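PDB 1U02: trehalose-6-phosphate phosphatase related protein from Thermoplasma acidophilum, which removes the phosphate from trehalose 6-phosphate to give free trehalose, using magnesium, in the last step of trehalose biosynthesis. Local coordinates for residues Leu6-Gly10 against Thr11-Ile15; Glu50-Ser53 against Arg54-Pro57; Ile213-Arg216 against Lys217-Lys220. All coordinates share one frame; numbering follows the deposited sequence.

Interaction 1 of 3, residues Leu6-Gly10 against Thr11-Ile15. With NA (sodium ion), chain C; MG (magnesium ion), chain B.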
loop_
_atom_site.group_PDB
_atom_site.type_symbol
_atom_site.label_atom_id
_atom_site.label_comp_id
_atom_site.label_asym_id
_atom_site.label_seq_id
_atom_site.Cartn_x
_atom_site.Cartn_y
_atom_site.Cartn_z
ATOM N N LEU A 6 -2.411 4.880 8.000
ATOM C CA LEU A 6 -1.025 5.049 7.586
ATOM C C LEU A 6 -0.618 4.166 6.418
ATOM O O LEU A 6 -0.810 2.953 6.458
ATOM C CB LEU A 6 -0.093 4.734 8.761
ATOM C CG LEU A 6 -0.344 5.456 10.085
ATOM C CD1 LEU A 6 0.429 4.774 11.215
ATOM C CD2 LEU A 6 0.059 6.913 9.939
ATOM N N ASP A 7 -0.055 4.781 5.382
ATOM C CA ASP A 7 0.450 4.035 4.237
ATOM C C ASP A 7 1.702 3.352 4.790
ATOM O O ASP A 7 2.251 3.793 5.801
ATOM C CB ASP A 7 0.833 5.003 3.108
ATOM C CG ASP A 7 1.611 4.327 1.990
ATOM O OD1 ASP A 7 1.120 3.331 1.426
ATOM O OD2 ASP A 7 2.719 4.801 1.670
ATOM N N TYR A 8 2.159 2.288 4.140
ATOM C CA TYR A 8 3.339 1.572 4.619
ATOM C C TYR A 8 4.622 1.951 3.868
ATOM O O TYR A 8 5.486 2.653 4.407
ATOM C CB TYR A 8 3.110 0.054 4.514
ATOM C CG TYR A 8 4.145 -0.780 5.229
ATOM C CD1 TYR A 8 4.225 -0.782 6.624
ATOM C CD2 TYR A 8 5.063 -1.550 4.517
ATOM C CE1 TYR A 8 5.195 -1.529 7.294
ATOM C CE2 TYR A 8 6.045 -2.305 5.181
ATOM C CZ TYR A 8 6.102 -2.286 6.569
ATOM O OH TYR A 8 7.066 -3.014 7.234
ATOM N N ASP A 9 4.749 1.488 2.625
ATOM C CA ASP A 9 5.943 1.780 1.837
ATOM C C ASP A 9 6.139 3.259 1.542
ATOM O O ASP A 9 5.246 3.930 1.023
ATOM C CB ASP A 9 5.915 0.989 0.536
ATOM C CG ASP A 9 5.887 -0.500 0.780
ATOM O OD1 ASP A 9 6.873 -1.025 1.345
ATOM O OD2 ASP A 9 4.878 -1.135 0.427
ATOM N N GLY A 10 7.325 3.752 1.882
ATOM C CA GLY A 10 7.649 5.148 1.660
ATOM C C GLY A 10 7.061 6.069 2.709
ATOM O O GLY A 10 7.308 7.276 2.685
ATOM N N THR A 11 6.281 5.507 3.629
ATOM C CA THR A 11 5.654 6.292 4.685
ATOM C C THR A 11 6.170 5.881 6.067
ATOM O O THR A 11 6.629 6.726 6.839
ATOM C CB THR A 11 4.119 6.156 4.613
ATOM O OG1 THR A 11 3.665 6.676 3.355
ATOM C CG2 THR A 11 3.451 6.934 5.746
ATOM N N LEU A 12 6.097 4.590 6.375
ATOM C CA LEU A 12 6.586 4.079 7.652
ATOM C C LEU A 12 7.952 3.421 7.467
ATOM O O LEU A 12 8.742 3.319 8.405
ATOM C CB LEU A 12 5.598 3.067 8.246
ATOM C CG LEU A 12 4.192 3.609 8.534
ATOM C CD1 LEU A 12 3.331 2.515 9.164
ATOM C CD2 LEU A 12 4.285 4.815 9.468
ATOM N N VAL A 13 8.214 2.957 6.252
ATOM C CA VAL A 13 9.491 2.334 5.916
ATOM C C VAL A 13 9.937 2.982 4.612
ATOM O O VAL A 13 9.116 3.520 3.869
ATOM C CB VAL A 13 9.359 0.799 5.709
ATOM C CG1 VAL A 13 8.940 0.133 7.010
ATOM C CG2 VAL A 13 8.348 0.500 4.607
ATOM N N PRO A 14 11.244 2.959 4.321
ATOM C CA PRO A 14 11.719 3.568 3.081
ATOM C C PRO A 14 11.435 2.698 1.860
ATOM O O PRO A 14 11.199 1.493 1.975
ATOM C CB PRO A 14 13.218 3.717 3.328
ATOM C CG PRO A 14 13.533 2.486 4.125
ATOM C CD PRO A 14 12.369 2.419 5.111
ATOM N N ILE A 15 11.448 3.325 0.692
ATOM C CA ILE A 15 11.252 2.613 -0.558
ATOM C C ILE A 15 12.627 2.038 -0.846
ATOM O O ILE A 15 13.620 2.762 -0.786
ATOM C CB ILE A 15 10.868 3.579 -1.694
ATOM C CG1 ILE A 15 9.526 4.243 -1.381
ATOM C CG2 ILE A 15 10.779 2.824 -3.019
ATOM C CD1 ILE A 15 8.376 3.259 -1.321
HETATM NA NA NA C . 9.465 -0.582 0.954
HETATM MG MG MG B . 3.684 4.543 -0.160
HETATM O O HOH W 1 3.142 2.544 -0.440
HETATM O O HOH W 2 4.889 4.493 -1.806
HETATM O O HOH W 3 1.895 4.952 -1.213
HETATM O O HOH W 4 10.226 -0.516 -1.460
#
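Leu6 sits near the end of strand 3-7, and its CB meets CD1 of Leu12. The chain then turns through the DxDx(T/V) loop of the HAD phosphatases, made here by Asp7, Asp9 and Thr11. With CG turned away from the backbone N (chi1 169°), the carboxylate of Asp7, the nucleophile by similarity, reaches both the magnesium ion and Thr11. Its OD2 binds the magnesium at 2.1 Å and accepts a 2.7 Å hydrogen bond from Thr11 OG1, on the lone pair facing away from OD1. OD1 forms a salt bridge with Lys161 and accepts a hydrogen bond from a magnesium-bound water. Tyr8 O ties the loop together. It accepts Leu12 N at 2.8 Å, in the carbonyl plane, and Thr11 N from above that plane; the bond from Val13 N is weak. The Tyr8 ring carries Val13 CG2 over one face, a CH-pi contact, and its OH is hydrogen-bonded to Ser22 O. Asp9 serves two metals. Its backbone O binds magnesium, where Asp179 adds a further ligand, and its OD1 joins Pro14 O on a sodium ion. Asp9 OD2 pairs with Arg47. Gly10 has a positive phi (79°), and a side chain there would probably crowd Ile15, whose CD1 lies 3.4 Å from Gly10 N.

Interaction 2 of 3, residues Glu50-Ser53 against Arg54-Pro57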
loop_
_atom_site.group_PDB
_atom_site.type_symbol
_atom_site.label_atom_id
_atom_site.label_comp_id
_atom_site.label_asym_id
_atom_site.label_seq_id
_atom_site.Cartn_x
_atom_site.Cartn_y
_atom_site.Cartn_z
ATOM N N GLU A 50 -1.168 -10.811 3.666
ATOM C CA GLU A 50 -0.119 -11.758 4.020
ATOM C C GLU A 50 1.208 -11.013 4.179
ATOM O O GLU A 50 2.003 -11.341 5.059
ATOM C CB GLU A 50 0.025 -12.855 2.952
ATOM C CG GLU A 50 -1.161 -13.803 2.828
ATOM C CD GLU A 50 -2.415 -13.116 2.315
ATOM O OE1 GLU A 50 -2.326 -12.411 1.289
ATOM O OE2 GLU A 50 -3.489 -13.284 2.933
ATOM N N GLU A 51 1.449 -10.017 3.329
ATOM C CA GLU A 51 2.684 -9.239 3.407
ATOM C C GLU A 51 2.745 -8.366 4.658
ATOM O O GLU A 51 3.705 -8.432 5.422
ATOM C CB GLU A 51 2.848 -8.349 2.169
ATOM C CG GLU A 51 3.322 -9.090 0.935
ATOM C CD GLU A 51 3.330 -8.211 -0.304
ATOM O OE1 GLU A 51 2.237 -7.784 -0.727
ATOM O OE2 GLU A 51 4.427 -7.945 -0.851
ATOM N N ILE A 52 1.725 -7.546 4.872
ATOM C CA ILE A 52 1.734 -6.672 6.036
ATOM C C ILE A 52 1.752 -7.480 7.327
ATOM O O ILE A 52 2.417 -7.094 8.289
ATOM C CB ILE A 52 0.519 -5.727 6.042
ATOM C CG1 ILE A 52 0.522 -4.884 4.767
ATOM C CG2 ILE A 52 0.587 -4.792 7.255
ATOM C CD1 ILE A 52 1.742 -3.972 4.641
ATOM N N SER A 53 1.032 -8.603 7.338
ATOM C CA SER A 53 0.966 -9.463 8.516
ATOM C C SER A 53 2.339 -9.981 8.931
ATOM O O SER A 53 2.619 -10.105 10.122
ATOM C CB SER A 53 0.006 -10.635 8.275
ATOM O OG SER A 53 -1.336 -10.170 8.216
ATOM N N ARG A 54 3.201 -10.291 7.966
ATOM C CA ARG A 54 4.531 -10.748 8.342
ATOM C C ARG A 54 5.490 -9.566 8.514
ATOM O O ARG A 54 6.387 -9.619 9.358
ATOM C CB ARG A 54 5.089 -11.768 7.339
ATOM C CG ARG A 54 5.278 -11.309 5.912
ATOM C CD ARG A 54 5.855 -12.471 5.089
ATOM N NE ARG A 54 6.151 -12.102 3.707
ATOM C CZ ARG A 54 5.332 -12.310 2.680
ATOM N NH1 ARG A 54 4.154 -12.889 2.869
ATOM N NH2 ARG A 54 5.695 -11.939 1.460
ATOM N N PHE A 55 5.300 -8.502 7.735
ATOM C CA PHE A 55 6.161 -7.319 7.859
ATOM C C PHE A 55 5.965 -6.635 9.206
ATOM O O PHE A 55 6.924 -6.216 9.848
ATOM C CB PHE A 55 5.841 -6.259 6.796
ATOM C CG PHE A 55 6.340 -6.581 5.412
ATOM C CD1 PHE A 55 7.410 -7.453 5.204
ATOM C CD2 PHE A 55 5.766 -5.949 4.310
ATOM C CE1 PHE A 55 7.903 -7.686 3.910
ATOM C CE2 PHE A 55 6.247 -6.171 3.018
ATOM C CZ PHE A 55 7.316 -7.040 2.816
ATOM N N LEU A 56 4.703 -6.515 9.608
ATOM C CA LEU A 56 4.312 -5.834 10.840
ATOM C C LEU A 56 3.350 -6.731 11.623
ATOM O O LEU A 56 2.146 -6.468 11.658
ATOM C CB LEU A 56 3.600 -4.533 10.461
ATOM C CG LEU A 56 3.292 -3.454 11.490
ATOM C CD1 LEU A 56 4.595 -2.774 11.888
ATOM C CD2 LEU A 56 2.327 -2.425 10.885
ATOM N N PRO A 57 3.868 -7.773 12.290
ATOM C CA PRO A 57 3.020 -8.700 13.055
ATOM C C PRO A 57 2.402 -8.162 14.343
ATOM O O PRO A 57 2.599 -8.723 15.425
ATOM C CB PRO A 57 3.945 -9.894 13.288
ATOM C CG PRO A 57 5.287 -9.248 13.456
ATOM C CD PRO A 57 5.299 -8.112 12.429
#
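Glu51 O takes the backbone N-H of Phe55 at 2.8 Å, nearly along the C=O axis, and a weak second bond from Arg54 N. This is the last turn of helix 49-55, in the beta-alpha-beta unit between strands 40-44 and 61-64. Leu56 leaves helical geometry, yet its N still reaches Ile52 O at 2.7 Å. The side chain of Arg54 starts between its backbone N and carbonyl carbon (chi1 61°), which lays it back along the helix. CG rests 3.3 Å from Glu51 O, and one face of the guanidinium lies over Glu51 CA. NH2 approaches Glu51 CG at 3.7 Å, but the charged ends do not meet. The Glu51 carboxylate instead forms salt bridges with Lys111 and Arg47. Phe55 CE2 lies 4.1 Å from Glu51 CB, and its CD2 approaches Ile52 CD1. The ring also stacks edge-to-face with Tyr23. With an alanine at Phe55, Tyr23 would probably lose this edge-to-face partner and a gap would open beside Glu51 CB and Ile52 CD1. The side chains of Glu51 and Arg54 thus meet as aliphatic carbon against guanidinium, and the acid's charge is met by Lys111 and Arg47.

Interaction 3 of 3, residues Ile213-Arg216 against Lys217-Lys220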
loop_
_atom_site.group_PDB
_atom_site.type_symbol
_atom_site.label_atom_id
_atom_site.label_comp_id
_atom_site.label_asym_id
_atom_site.label_seq_id
_atom_site.Cartn_x
_atom_site.Cartn_y
_atom_site.Cartn_z
ATOM N N ILE A 213 11.468 8.697 8.368
ATOM C CA ILE A 213 12.093 8.960 9.658
ATOM C C ILE A 213 11.342 10.083 10.380
ATOM O O ILE A 213 11.010 9.959 11.563
ATOM C CB ILE A 213 13.566 9.356 9.474
ATOM C CG1 ILE A 213 14.329 8.184 8.857
ATOM C CG2 ILE A 213 14.177 9.762 10.814
ATOM C CD1 ILE A 213 15.729 8.524 8.397
ATOM N N GLU A 214 11.055 11.171 9.668
ATOM C CA GLU A 214 10.328 12.287 10.275
ATOM C C GLU A 214 8.894 11.838 10.571
ATOM O O GLU A 214 8.311 12.208 11.595
ATOM C CB GLU A 214 10.313 13.495 9.334
ATOM C CG GLU A 214 10.038 14.818 10.043
ATOM C CD GLU A 214 9.905 15.998 9.083
ATOM O OE1 GLU A 214 10.621 16.025 8.059
ATOM O OE2 GLU A 214 9.094 16.908 9.365
HETATM N N MSE A 215 8.327 11.042 9.670
HETATM C CA MSE A 215 6.973 10.542 9.858
HETATM C C MSE A 215 6.898 9.753 11.167
HETATM O O MSE A 215 5.956 9.908 11.943
HETATM C CB MSE A 215 6.573 9.638 8.692
HETATM C CG MSE A 215 5.153 9.107 8.763
HETATM SE SE MSE A 215 3.796 10.502 8.584
HETATM C CE MSE A 215 3.009 10.349 10.322
ATOM N N ARG A 216 7.891 8.905 11.407
ATOM C CA ARG A 216 7.919 8.110 12.629
ATOM C C ARG A 216 8.011 9.016 13.853
ATOM O O ARG A 216 7.424 8.734 14.898
ATOM C CB ARG A 216 9.111 7.159 12.622
ATOM C CG ARG A 216 8.994 6.022 11.627
ATOM C CD ARG A 216 10.093 5.002 11.843
ATOM N NE ARG A 216 10.028 3.909 10.880
ATOM C CZ ARG A 216 10.850 2.865 10.889
ATOM N NH1 ARG A 216 11.794 2.781 11.814
ATOM N NH2 ARG A 216 10.729 1.905 9.978
ATOM N N LYS A 217 8.756 10.107 13.709
ATOM C CA LYS A 217 8.950 11.054 14.798
ATOM C C LYS A 217 7.632 11.719 15.173
ATOM O O LYS A 217 7.363 11.954 16.347
ATOM C CB LYS A 217 9.976 12.111 14.390
ATOM C CG LYS A 217 10.530 12.912 15.549
ATOM C CD LYS A 217 11.638 13.849 15.090
ATOM C CE LYS A 217 12.301 14.530 16.275
ATOM N NZ LYS A 217 13.420 15.414 15.856
ATOM N N ILE A 218 6.815 12.023 14.170
ATOM C CA ILE A 218 5.521 12.646 14.414
ATOM C C ILE A 218 4.616 11.667 15.166
ATOM O O ILE A 218 3.915 12.052 16.109
ATOM C CB ILE A 218 4.847 13.066 13.087
ATOM C CG1 ILE A 218 5.519 14.330 12.547
ATOM C CG2 ILE A 218 3.357 13.303 13.297
ATOM C CD1 ILE A 218 5.377 15.540 13.456
ATOM N N LEU A 219 4.645 10.401 14.753
ATOM C CA LEU A 219 3.837 9.372 15.402
ATOM C C LEU A 219 4.330 9.181 16.836
ATOM O O LEU A 219 3.538 8.985 17.761
ATOM C CB LEU A 219 3.936 8.047 14.631
ATOM C CG LEU A 219 3.417 8.036 13.189
ATOM C CD1 LEU A 219 3.576 6.637 12.599
ATOM C CD2 LEU A 219 1.955 8.450 13.167
ATOM N N LYS A 220 5.646 9.235 17.005
ATOM C CA LYS A 220 6.271 9.102 18.314
ATOM C C LYS A 220 5.733 10.210 19.225
ATOM O O LYS A 220 5.384 9.971 20.377
ATOM C CB LYS A 220 7.789 9.241 18.169
ATOM C CG LYS A 220 8.572 9.283 19.478
ATOM C CD LYS A 220 9.972 9.850 19.246
ATOM C CE LYS A 220 10.866 9.692 20.468
ATOM N NZ LYS A 220 11.211 8.265 20.725
#
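Met215, a selenomethionine here, lays its CE against Leu219 one turn further along helix 212-229, the C-terminal helix of this HAD-type phosphatase. CE is 3.6 Å from Leu219 CD2 and nearly as close to Leu219 CG. The same methyl lies 4.2 Å from Ile218 CG2. Its position comes from a bent chain: after an anti start (chi1 -178°) the side chain bends at chi2 and again at chi3 (-116°), which brings CE forward over Leu219. Met215 also packs on Ile196 and Val198 of strand 194-198, and Ile218 rests on Phe207 and Val209 of strand 207-209. These apolar groups pack the helix on the two strands, the second of them an outermost strand of the main sheet. The backbone is regular alpha helix. Lys217 N bonds to Ile213 O, Ile218 N to Glu214 O, and Leu219 N to Met215 O. Arg216 extends from another side of the helix to Leu28 and Leu31 of helix 26-38. Its NE is hydrogen-bonded to Leu12 O, and its NH1 forms a salt bridge with Asp25. Glu214 OE1 accepts the backbone N-H of Ala210, just before the helix. One turn beyond Arg216, Lys220 N donates to Arg216 O at 2.8 Å.

Interaction 1 supplies two of the three protein ligands of the magnesium ion, Asp7 and Asp9, and the other two interactions touch it through different residues. Its centre is 13 Å from that of interaction 2 and 11 Å from that of interaction 3. From interaction 2, Phe55 CB packs 3.5 Å from Tyr8 OH, and Ile52 CD1 lies 4.0 Å from Tyr8 CG. Helix 49-55 thus backs a residue that probably binds substrate. From interaction 3, Arg216 NE lies 2.9 Å from Leu12 O, and Leu219 CD1 packs 3.7 Å from Leu12 CD2. The C-terminal helix therefore packs against the loop that follows the metal-binding aspartates. Interactions 2 and 3 do not meet; their nearest atoms are about 8 Å apart.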